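PDB 4PE6: putative ABC transporter, which probably binds a small carbohydrate-related solute for an ABC transporter, in a two-lobed periplasmic binding protein fold. Local coordinates for residues P97-A102 with V109-S114; A72-L77 with L85-A90; P19-S24 with D273-R278. All blocks are in the same frame, centred on the assembly; numbering follows the deposited sequence.

Contact 1. Residues P97-A102 with V109-S114; sequences PVIQQA and VVVFDS. With LTH ((2R,3S)-2,3,4-trihydroxybutanoic acid), chain C.
Ile99 meets Val109 and Val111 through two different branches, and with Ala102 it supplies the whole apolar side of this helix-on-strand contact. Ile99 and Val109 meet at a slant, Ile99 CG2 lying 4.0 Å from Val109 CG1. The other branch runs out extended (chi2 170°), which carries CD1 along the strand until it stands 4.1 Å from Val111 CG2, the two side chains crossing at about a right angle. One turn later in the helix, Ala102 CB rests 3.9 Å from Val109 CG2. The branched Val109 thus divides its methyls between two helical neighbours, one to each. No hydrogen bond crosses between helix and strand, and all four touching residues are buried.

These elements belong to the beta-alpha-beta crossover of strand 84-88, helix 96-104 and strand 108-112, a repeating unit of the periplasmic binding protein fold. The short segment axes run at 147° to each other, roughly antiparallel, as expected when a helix returns across a parallel sheet.

The polar chemistry begins where strand 108-112 ends. There Asp113 turns its carboxylate to the bound trihydroxybutanoic acid and accepts from two hydroxyls: ligand O4 reaches OD1 at 2.5 Å, and ligand O2 reaches OD2 at 2.6 Å. Each oxygen has a second donor, Gln263 NE2 on OD1 and Asn88 ND2 on OD2, so four bonds fix the rotation of the group. Replaced by alanine, Asp113 would lose both acceptors, and the two ligand hydroxyls would probably be left without these mates while the amides of Asn88 and Gln263 could turn. Ser259, Asn30 and Arg33 hold the ligand from elsewhere in the pocket. Next in the chain, Ser114 OG donates to Asp113 O over 2.6 Å, approaching at a sharply bent 105° to the C=O bond.

Contact 2. Residues A72-L77 with L85-A90; sequences AQIKSL and LLINPA
Leu77, which meets Leu85 across this contact, gives its N to Gln73 O at 2.9 Å, the shorter of the two helical bonds within residues 72-77. The helix so held offers two side chains to the strand. Ile74 CG2 comes within 3.7 Å of Leu85 CD2, the pair crossing at about a right angle, while Ile74 CD1 extends to Ile87 CD1 at 4.1 Å. With CG anti to the backbone N (chi1 177°), the fork of Leu85 reaches the helix, CD2 meeting Ile74 and CD1 meeting Leu77 CD1 at 4.2 Å.

The segment axes are 11.1 Å apart and almost antiparallel, at 171°. Helix 67-78 here belongs to a crossover that leads from strand 55-60 to strand 84-88, passing over strand 20-25, which lies between them and touches Ile74 and Leu77 through Ser24 and Ala22. At the strand end and just past it, Gln70 of the same helix bonds to Asn88 O and Ala90 N.

The strand's backbone bonds are spent on its neighbours in the sheet. Between residues 72-77 and 85-90 only methyl groups meet, so this part of the interface is probably held by close fit, while directed bonds come from Gln70, one turn earlier.

Contact 3. Residues P19-S24 with D273-R278; sequences PFIALS and DLLEGR
Leu275 lays a single methyl, CD1, against both Pro19 and Ile21, and this apolar touch lies just where helix 263-275 is closed by a Schellman motif. CD1 is 3.7 Å from Pro19 CB and 4.1 Å from CG of the same ring. It also meets the end of Ile21, whose CD1 lies 3.9 Å away. In both pairs the side chains lie alongside one another, pointing opposite ways. Ile21 manages this although its CB does not point at the helix: with CG1 anti to the carbonyl carbon (chi1 -50°), the longer branch swings its end nearer to Leu275.

Around this first shell, Ile21 is backed by Ala84 and Leu86 of the adjoining strand, and Leu275 also touches Lys108. The start of the first strand is thus joined to a helix almost 250 residues later, which has returned to the same lobe of the binding protein.

The helix end that carries Leu275 is itself well defined, which probably steadies the side chain. Gly277, with positive phi, is the C-prime residue: its N bonds to Leu274 O at 3.1 Å, while Arg278 N reaches back to Asp273 O at 3.0 Å. The turn brings Arg278 beside two acidic side chains. Arg278 NE stands a long 3.8 Å from Asp273 OD1, a charge pairing with no N-H aimed at the oxygen. Arg315 and Arg319 bind Asp273 from helix 315-327, and Arg315 also takes Glu276 OE2, so arginines gather round these carboxylates and the helix terminus is tied to a later helix. Within the turn the directed bond belongs to Glu276: Arg278 NE points at Glu276 OE1 over 3.0 Å, nearly straight at 171°, with the oxygen lying in the guanidinium plane but approached from 41° above its own carboxylate plane.

How the contacts relate
Contacts 1 and 2 are buried and lie about 8 Å apart between centres; contact 3 is partly buried, beside an exposed helix end. All three rest on one sheet, where strand 84-88 runs between strands 20-25 and 108-112 and bonds to both, Leu86 to Ala22 and Ser24, Ile87 to Val110 and Phe112. Helices 67-78 and 96-104 also touch, through Ile74 and Val98; Val110 instead meets Leu274 of helix 263-275, which packs on the other face of the sheet, and Leu23 meets Phe112 there. Chemistry follows place: hydrocarbon under the helices, a ligand-gripping carboxylate at the strand end in contact 1, and an apolar touch in contact 3, with ion pairs confined to the helix end.

Contact 1. Residues P97-A102 with V109-S114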
loop_
_atom_site.group_PDB
_atom_site.type_symbol
_atom_site.label_atom_id
_atom_site.label_comp_id
_atom_site.label_asym_id
_atom_site.label_seq_id
_atom_site.Cartn_x
_atom_site.Cartn_y
_atom_site.Cartn_z
ATOM N N PRO A 97 2.289 -20.400 -10.517
ATOM C CA PRO A 97 3.196 -21.264 -11.289
ATOM C C PRO A 97 4.567 -20.622 -11.539
ATOM O O PRO A 97 5.584 -21.275 -11.379
ATOM C CB PRO A 97 2.426 -21.501 -12.593
ATOM C CG PRO A 97 0.982 -21.412 -12.175
ATOM C CD PRO A 97 0.960 -20.310 -11.146
ATOM N N VAL A 98 4.609 -19.344 -11.893
ATOM C CA VAL A 98 5.899 -18.737 -12.192
ATOM C C VAL A 98 6.702 -18.532 -10.921
ATOM O O VAL A 98 7.929 -18.569 -10.961
ATOM C CB VAL A 98 5.794 -17.439 -13.023
ATOM C CG1 VAL A 98 5.333 -16.261 -12.182
ATOM C CG2 VAL A 98 7.132 -17.135 -13.686
ATOM N N ILE A 99 6.017 -18.346 -9.795
ATOM C CA ILE A 99 6.707 -18.253 -8.506
ATOM C C ILE A 99 7.382 -19.584 -8.234
ATOM O O ILE A 99 8.546 -19.628 -7.851
ATOM C CB ILE A 99 5.769 -17.789 -7.368
ATOM C CG1 ILE A 99 5.476 -16.286 -7.524
ATOM C CG2 ILE A 99 6.373 -18.070 -6.003
ATOM C CD1 ILE A 99 4.386 -15.762 -6.600
ATOM N N GLN A 100 6.668 -20.679 -8.469
ATOM C CA GLN A 100 7.266 -21.992 -8.274
ATOM C C GLN A 100 8.409 -22.236 -9.261
ATOM O O GLN A 100 9.391 -22.882 -8.920
ATOM C CB GLN A 100 6.210 -23.082 -8.370
ATOM C CG GLN A 100 6.724 -24.474 -8.010
ATOM C CD GLN A 100 7.135 -24.573 -6.564
ATOM O OE1 GLN A 100 6.318 -24.378 -5.673
ATOM N NE2 GLN A 100 8.405 -24.867 -6.317
ATOM N N GLN A 101 8.291 -21.700 -10.477
ATOM C CA GLN A 101 9.348 -21.813 -11.473
ATOM C C GLN A 101 10.613 -21.099 -10.988
ATOM O O GLN A 101 11.737 -21.618 -11.121
ATOM C CB GLN A 101 8.869 -21.235 -12.823
ATOM C CG GLN A 101 9.912 -21.272 -13.936
ATOM C CD GLN A 101 9.473 -20.558 -15.195
ATOM O OE1 GLN A 101 8.283 -20.482 -15.501
ATOM N NE2 GLN A 101 10.444 -20.033 -15.944
ATOM N N ALA A 102 10.435 -19.902 -10.432
ATOM C CA ALA A 102 11.537 -19.158 -9.857
ATOM C C ALA A 102 12.218 -19.953 -8.738
ATOM O O ALA A 102 13.431 -20.076 -8.724
ATOM C CB ALA A 102 11.065 -17.804 -9.342
ATOM N N VAL A 109 12.364 -16.049 -3.189
ATOM C CA VAL A 109 11.208 -15.258 -3.588
ATOM C C VAL A 109 10.547 -14.654 -2.372
ATOM O O VAL A 109 10.138 -15.368 -1.465
ATOM C CB VAL A 109 10.200 -16.117 -4.393
ATOM C CG1 VAL A 109 8.934 -15.329 -4.675
ATOM C CG2 VAL A 109 10.842 -16.602 -5.682
ATOM N N VAL A 110 10.489 -13.323 -2.342
ATOM C CA VAL A 110 9.746 -12.594 -1.343
ATOM C C VAL A 110 8.567 -11.915 -2.005
ATOM O O VAL A 110 8.727 -11.014 -2.856
ATOM C CB VAL A 110 10.618 -11.532 -0.641
ATOM C CG1 VAL A 110 9.829 -10.831 0.440
ATOM C CG2 VAL A 110 11.878 -12.169 -0.067
ATOM N N VAL A 111 7.376 -12.384 -1.652
ATOM C CA VAL A 111 6.155 -11.708 -2.024
ATOM C C VAL A 111 5.911 -10.627 -0.980
ATOM O O VAL A 111 5.928 -10.907 0.222
ATOM C CB VAL A 111 4.988 -12.695 -2.047
ATOM C CG1 VAL A 111 3.649 -11.966 -2.150
ATOM C CG2 VAL A 111 5.177 -13.707 -3.176
ATOM N N PHE A 112 5.697 -9.394 -1.413
ATOM C CA PHE A 112 5.466 -8.316 -0.468
ATOM C C PHE A 112 4.230 -7.505 -0.799
ATOM O O PHE A 112 3.727 -7.555 -1.919
ATOM C CB PHE A 112 6.698 -7.413 -0.266
ATOM C CG PHE A 112 6.994 -6.529 -1.433
ATOM C CD1 PHE A 112 7.685 -7.027 -2.515
ATOM C CD2 PHE A 112 6.545 -5.222 -1.464
ATOM C CE1 PHE A 112 7.981 -6.212 -3.609
ATOM C CE2 PHE A 112 6.813 -4.418 -2.546
ATOM C CZ PHE A 112 7.520 -4.909 -3.617
ATOM N N ASP A 113 3.739 -6.785 0.201
ATOM C CA ASP A 113 2.516 -6.000 0.109
ATOM C C ASP A 113 1.358 -6.838 -0.404
ATOM O O ASP A 113 0.515 -6.362 -1.178
ATOM C CB ASP A 113 2.745 -4.780 -0.801
ATOM C CG ASP A 113 1.560 -3.832 -0.823
ATOM O OD1 ASP A 113 1.033 -3.539 0.260
ATOM O OD2 ASP A 113 1.161 -3.378 -1.933
ATOM N N SER A 114 1.332 -8.095 0.040
ATOM C CA SER A 114 0.301 -9.059 -0.303
ATOM C C SER A 114 0.565 -10.342 0.476
ATOM O O SER A 114 1.697 -10.600 0.901
ATOM C CB SER A 114 0.297 -9.397 -1.784
ATOM O OG SER A 114 -0.437 -8.427 -2.533
HETATM O O1 LTH C . -2.034 1.572 -2.483
HETATM C C1 LTH C . -1.502 0.551 -3.055
HETATM O O LTH C . -1.186 0.466 -4.261
HETATM C C2 LTH C . -1.121 -0.663 -2.173
HETATM O O2 LTH C . -0.585 -1.743 -2.978
HETATM C C3 LTH C . -2.314 -1.209 -1.417
HETATM O O3 LTH C . -3.331 -1.602 -2.337
HETATM C C4 LTH C . -1.872 -2.451 -0.618
HETATM O O4 LTH C . -0.923 -1.974 0.371
#

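Contact 2. Residues A72-L77 with L85-A90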
loop_
_atom_site.group_PDB
_atom_site.type_symbol
_atom_site.label_atom_id
_atom_site.label_comp_id
_atom_site.label_asym_id
_atom_site.label_seq_id
_atom_site.Cartn_x
_atom_site.Cartn_y
_atom_site.Cartn_z
ATOM N N ALA A 72 4.555 -12.820 -17.711
ATOM C CA ALA A 72 5.532 -12.745 -18.805
ATOM C C ALA A 72 6.786 -11.992 -18.376
ATOM O O ALA A 72 7.895 -12.426 -18.648
ATOM C CB ALA A 72 4.930 -12.076 -20.041
ATOM N N GLN A 73 6.610 -10.865 -17.702
ATOM C CA GLN A 73 7.762 -10.094 -17.251
ATOM C C GLN A 73 8.654 -10.868 -16.275
ATOM O O GLN A 73 9.881 -10.760 -16.322
ATOM C CB GLN A 73 7.305 -8.783 -16.640
ATOM C CG GLN A 73 6.751 -7.804 -17.654
ATOM C CD GLN A 73 6.156 -6.570 -16.992
ATOM O OE1 GLN A 73 5.691 -6.618 -15.842
ATOM N NE2 GLN A 73 6.173 -5.455 -17.710
ATOM N N ILE A 74 8.044 -11.636 -15.386
ATOM C CA ILE A 74 8.825 -12.420 -14.451
ATOM C C ILE A 74 9.668 -13.470 -15.197
ATOM O O ILE A 74 10.844 -13.640 -14.898
ATOM C CB ILE A 74 7.929 -13.025 -13.352
ATOM C CG1 ILE A 74 7.374 -11.895 -12.476
ATOM C CG2 ILE A 74 8.700 -14.054 -12.537
ATOM C CD1 ILE A 74 6.405 -12.325 -11.387
ATOM N N LYS A 75 9.099 -14.120 -16.211
ATOM C CA LYS A 75 9.880 -15.052 -17.018
ATOM C C LYS A 75 11.063 -14.360 -17.706
ATOM O O LYS A 75 12.157 -14.915 -17.744
ATOM C CB LYS A 75 8.996 -15.777 -18.022
ATOM C CG LYS A 75 7.946 -16.633 -17.342
ATOM C CD LYS A 75 6.882 -17.103 -18.309
ATOM C CE LYS A 75 5.895 -18.021 -17.599
ATOM N NZ LYS A 75 4.804 -18.399 -18.513
ATOM N N SER A 76 10.877 -13.144 -18.219
ATOM C CA SER A 76 12.012 -12.414 -18.809
ATOM C C SER A 76 13.066 -12.073 -17.741
ATOM O O SER A 76 14.279 -12.107 -18.013
ATOM C CB SER A 76 11.560 -11.164 -19.578
ATOM O OG SER A 76 10.928 -11.537 -20.800
ATOM N N LEU A 77 12.615 -11.772 -16.529
ATOM C CA LEU A 77 13.544 -11.534 -15.416
ATOM C C LEU A 77 14.326 -12.799 -15.071
ATOM O O LEU A 77 15.532 -12.737 -14.815
ATOM C CB LEU A 77 12.819 -11.015 -14.164
ATOM C CG LEU A 77 12.515 -9.507 -14.165
ATOM C CD1 LEU A 77 11.530 -9.165 -13.064
ATOM C CD2 LEU A 77 13.794 -8.709 -14.019
ATOM N N LEU A 85 14.011 -12.509 -6.043
ATOM C CA LEU A 85 12.954 -11.878 -6.769
ATOM C C LEU A 85 11.931 -11.373 -5.755
ATOM O O LEU A 85 11.413 -12.158 -4.936
ATOM C CB LEU A 85 12.318 -12.897 -7.729
ATOM C CG LEU A 85 11.121 -12.394 -8.518
ATOM C CD1 LEU A 85 11.503 -11.243 -9.455
ATOM C CD2 LEU A 85 10.495 -13.565 -9.285
ATOM N N LEU A 86 11.697 -10.064 -5.757
ATOM C CA LEU A 86 10.688 -9.446 -4.898
ATOM C C LEU A 86 9.449 -9.175 -5.716
ATOM O O LEU A 86 9.535 -8.588 -6.819
ATOM C CB LEU A 86 11.203 -8.128 -4.307
ATOM C CG LEU A 86 12.641 -8.136 -3.780
ATOM C CD1 LEU A 86 13.006 -6.798 -3.148
ATOM C CD2 LEU A 86 12.867 -9.251 -2.790
ATOM N N ILE A 87 8.293 -9.591 -5.213
ATOM C CA ILE A 87 7.086 -9.524 -6.046
ATOM C C ILE A 87 5.932 -8.825 -5.349
ATOM O O ILE A 87 5.518 -9.235 -4.247
ATOM C CB ILE A 87 6.578 -10.913 -6.485
ATOM C CG1 ILE A 87 7.670 -11.683 -7.197
ATOM C CG2 ILE A 87 5.322 -10.756 -7.345
ATOM C CD1 ILE A 87 7.282 -13.117 -7.480
ATOM N N ASN A 88 5.418 -7.768 -5.977
ATOM C CA ASN A 88 4.120 -7.219 -5.597
ATOM C C ASN A 88 3.110 -7.749 -6.618
ATOM O O ASN A 88 3.028 -7.279 -7.784
ATOM C CB ASN A 88 4.134 -5.706 -5.517
ATOM C CG ASN A 88 2.875 -5.134 -4.863
ATOM O OD1 ASN A 88 1.786 -5.657 -5.056
ATOM N ND2 ASN A 88 3.026 -4.053 -4.098
ATOM N N PRO A 89 2.342 -8.754 -6.202
ATOM C CA PRO A 89 1.560 -9.502 -7.180
ATOM C C PRO A 89 0.295 -8.824 -7.630
ATOM O O PRO A 89 -0.449 -8.260 -6.819
ATOM C CB PRO A 89 1.261 -10.825 -6.448
ATOM C CG PRO A 89 1.279 -10.471 -5.031
ATOM C CD PRO A 89 2.243 -9.330 -4.851
ATOM N N ALA A 90 0.054 -8.874 -8.933
ATOM C CA ALA A 90 -1.159 -8.312 -9.515
ATOM C C ALA A 90 -2.404 -9.129 -9.117
ATOM O O ALA A 90 -3.486 -8.551 -8.969
ATOM C CB ALA A 90 -1.040 -8.256 -11.038
#

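Contact 3. Residues P19-S24 with D273-R278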
loop_
_atom_site.group_PDB
_atom_site.type_symbol
_atom_site.label_atom_id
_atom_site.label_comp_id
_atom_site.label_asym_id
_atom_site.label_seq_id
_atom_site.Cartn_x
_atom_site.Cartn_y
_atom_site.Cartn_z
ATOM N N PRO A 19 24.993 -10.438 -5.136
ATOM C CA PRO A 19 23.677 -10.802 -5.657
ATOM C C PRO A 19 22.943 -9.802 -6.567
ATOM O O PRO A 19 23.075 -8.585 -6.425
ATOM C CB PRO A 19 22.844 -11.035 -4.399
ATOM C CG PRO A 19 23.658 -10.522 -3.262
ATOM C CD PRO A 19 25.075 -10.616 -3.681
ATOM N N PHE A 20 22.127 -10.374 -7.449
ATOM C CA PHE A 20 21.212 -9.649 -8.324
ATOM C C PHE A 20 19.797 -9.770 -7.740
ATOM O O PHE A 20 19.234 -10.869 -7.662
ATOM C CB PHE A 20 21.318 -10.216 -9.746
ATOM C CG PHE A 20 20.270 -9.720 -10.715
ATOM C CD1 PHE A 20 19.675 -8.461 -10.588
ATOM C CD2 PHE A 20 19.909 -10.515 -11.788
ATOM C CE1 PHE A 20 18.718 -8.034 -11.495
ATOM C CE2 PHE A 20 18.952 -10.094 -12.702
ATOM C CZ PHE A 20 18.355 -8.850 -12.556
ATOM N N ILE A 21 19.252 -8.634 -7.306
ATOM C CA ILE A 21 17.887 -8.552 -6.744
ATOM C C ILE A 21 16.926 -7.958 -7.787
ATOM O O ILE A 21 17.103 -6.821 -8.216
ATOM C CB ILE A 21 17.840 -7.645 -5.499
ATOM C CG1 ILE A 21 18.940 -8.028 -4.484
ATOM C CG2 ILE A 21 16.458 -7.682 -4.864
ATOM C CD1 ILE A 21 18.875 -9.467 -4.002
ATOM N N ALA A 22 15.930 -8.742 -8.212
ATOM C CA ALA A 22 14.939 -8.295 -9.182
ATOM C C ALA A 22 13.630 -7.981 -8.457
ATOM O O ALA A 22 13.279 -8.674 -7.516
ATOM C CB ALA A 22 14.725 -9.383 -10.216
ATOM N N LEU A 23 12.942 -6.924 -8.872
ATOM C CA LEU A 23 11.622 -6.576 -8.321
ATOM C C LEU A 23 10.593 -6.505 -9.446
ATOM O O LEU A 23 10.757 -5.753 -10.432
ATOM C CB LEU A 23 11.670 -5.261 -7.547
ATOM C CG LEU A 23 10.422 -4.879 -6.741
ATOM C CD1 LEU A 23 10.795 -3.921 -5.608
ATOM C CD2 LEU A 23 9.325 -4.268 -7.593
ATOM N N SER A 24 9.527 -7.274 -9.294
ATOM C CA SER A 24 8.420 -7.272 -10.251
ATOM C C SER A 24 7.186 -6.694 -9.560
ATOM O O SER A 24 6.734 -7.207 -8.525
ATOM C CB SER A 24 8.115 -8.688 -10.741
ATOM O OG SER A 24 6.879 -8.732 -11.421
ATOM N N ASP A 273 19.004 -11.434 3.727
ATOM C CA ASP A 273 19.174 -12.366 4.856
ATOM C C ASP A 273 18.952 -13.806 4.394
ATOM O O ASP A 273 19.690 -14.732 4.785
ATOM C CB ASP A 273 18.273 -11.983 6.034
ATOM C CG ASP A 273 18.923 -10.909 6.944
ATOM O OD1 ASP A 273 20.084 -10.527 6.680
ATOM O OD2 ASP A 273 18.301 -10.456 7.923
ATOM N N LEU A 274 17.967 -13.977 3.522
ATOM C CA LEU A 274 17.677 -15.277 2.942
ATOM C C LEU A 274 18.887 -15.784 2.164
ATOM O O LEU A 274 19.256 -16.966 2.259
ATOM C CB LEU A 274 16.444 -15.184 2.044
ATOM C CG LEU A 274 15.090 -15.102 2.771
ATOM C CD1 LEU A 274 13.972 -15.040 1.760
ATOM C CD2 LEU A 274 14.851 -16.272 3.700
ATOM N N LEU A 275 19.512 -14.884 1.408
ATOM C CA LEU A 275 20.634 -15.251 0.550
ATOM C C LEU A 275 21.884 -15.660 1.326
ATOM O O LEU A 275 22.728 -16.394 0.795
ATOM C CB LEU A 275 20.967 -14.099 -0.407
ATOM C CG LEU A 275 19.986 -13.956 -1.569
ATOM C CD1 LEU A 275 20.265 -12.662 -2.348
ATOM C CD2 LEU A 275 20.039 -15.179 -2.484
ATOM N N GLU A 276 22.027 -15.197 2.566
ATOM C CA GLU A 276 23.138 -15.643 3.406
ATOM C C GLU A 276 22.757 -16.755 4.391
ATOM O O GLU A 276 23.415 -16.949 5.407
ATOM C CB GLU A 276 23.814 -14.448 4.101
ATOM C CG GLU A 276 22.960 -13.637 5.062
ATOM C CD GLU A 276 23.786 -12.558 5.782
ATOM O OE1 GLU A 276 24.011 -12.658 7.021
ATOM O OE2 GLU A 276 24.253 -11.636 5.090
ATOM N N GLY A 277 21.691 -17.488 4.080
ATOM C CA GLY A 277 21.319 -18.688 4.846
ATOM C C GLY A 277 20.511 -18.500 6.125
ATOM O O GLY A 277 20.342 -19.454 6.909
ATOM N N ARG A 278 19.997 -17.293 6.347
ATOM C CA ARG A 278 19.240 -17.013 7.556
ATOM C C ARG A 278 17.807 -17.458 7.392
ATOM O O ARG A 278 17.265 -17.456 6.298
ATOM C CB ARG A 278 19.263 -15.533 7.906
ATOM C CG ARG A 278 20.632 -14.999 8.268
ATOM C CD ARG A 278 20.515 -13.540 8.654
ATOM N NE ARG A 278 21.822 -13.010 9.006
ATOM C CZ ARG A 278 22.205 -12.609 10.213
ATOM N NH1 ARG A 278 21.383 -12.612 11.253
ATOM N NH2 ARG A 278 23.444 -12.177 10.363
#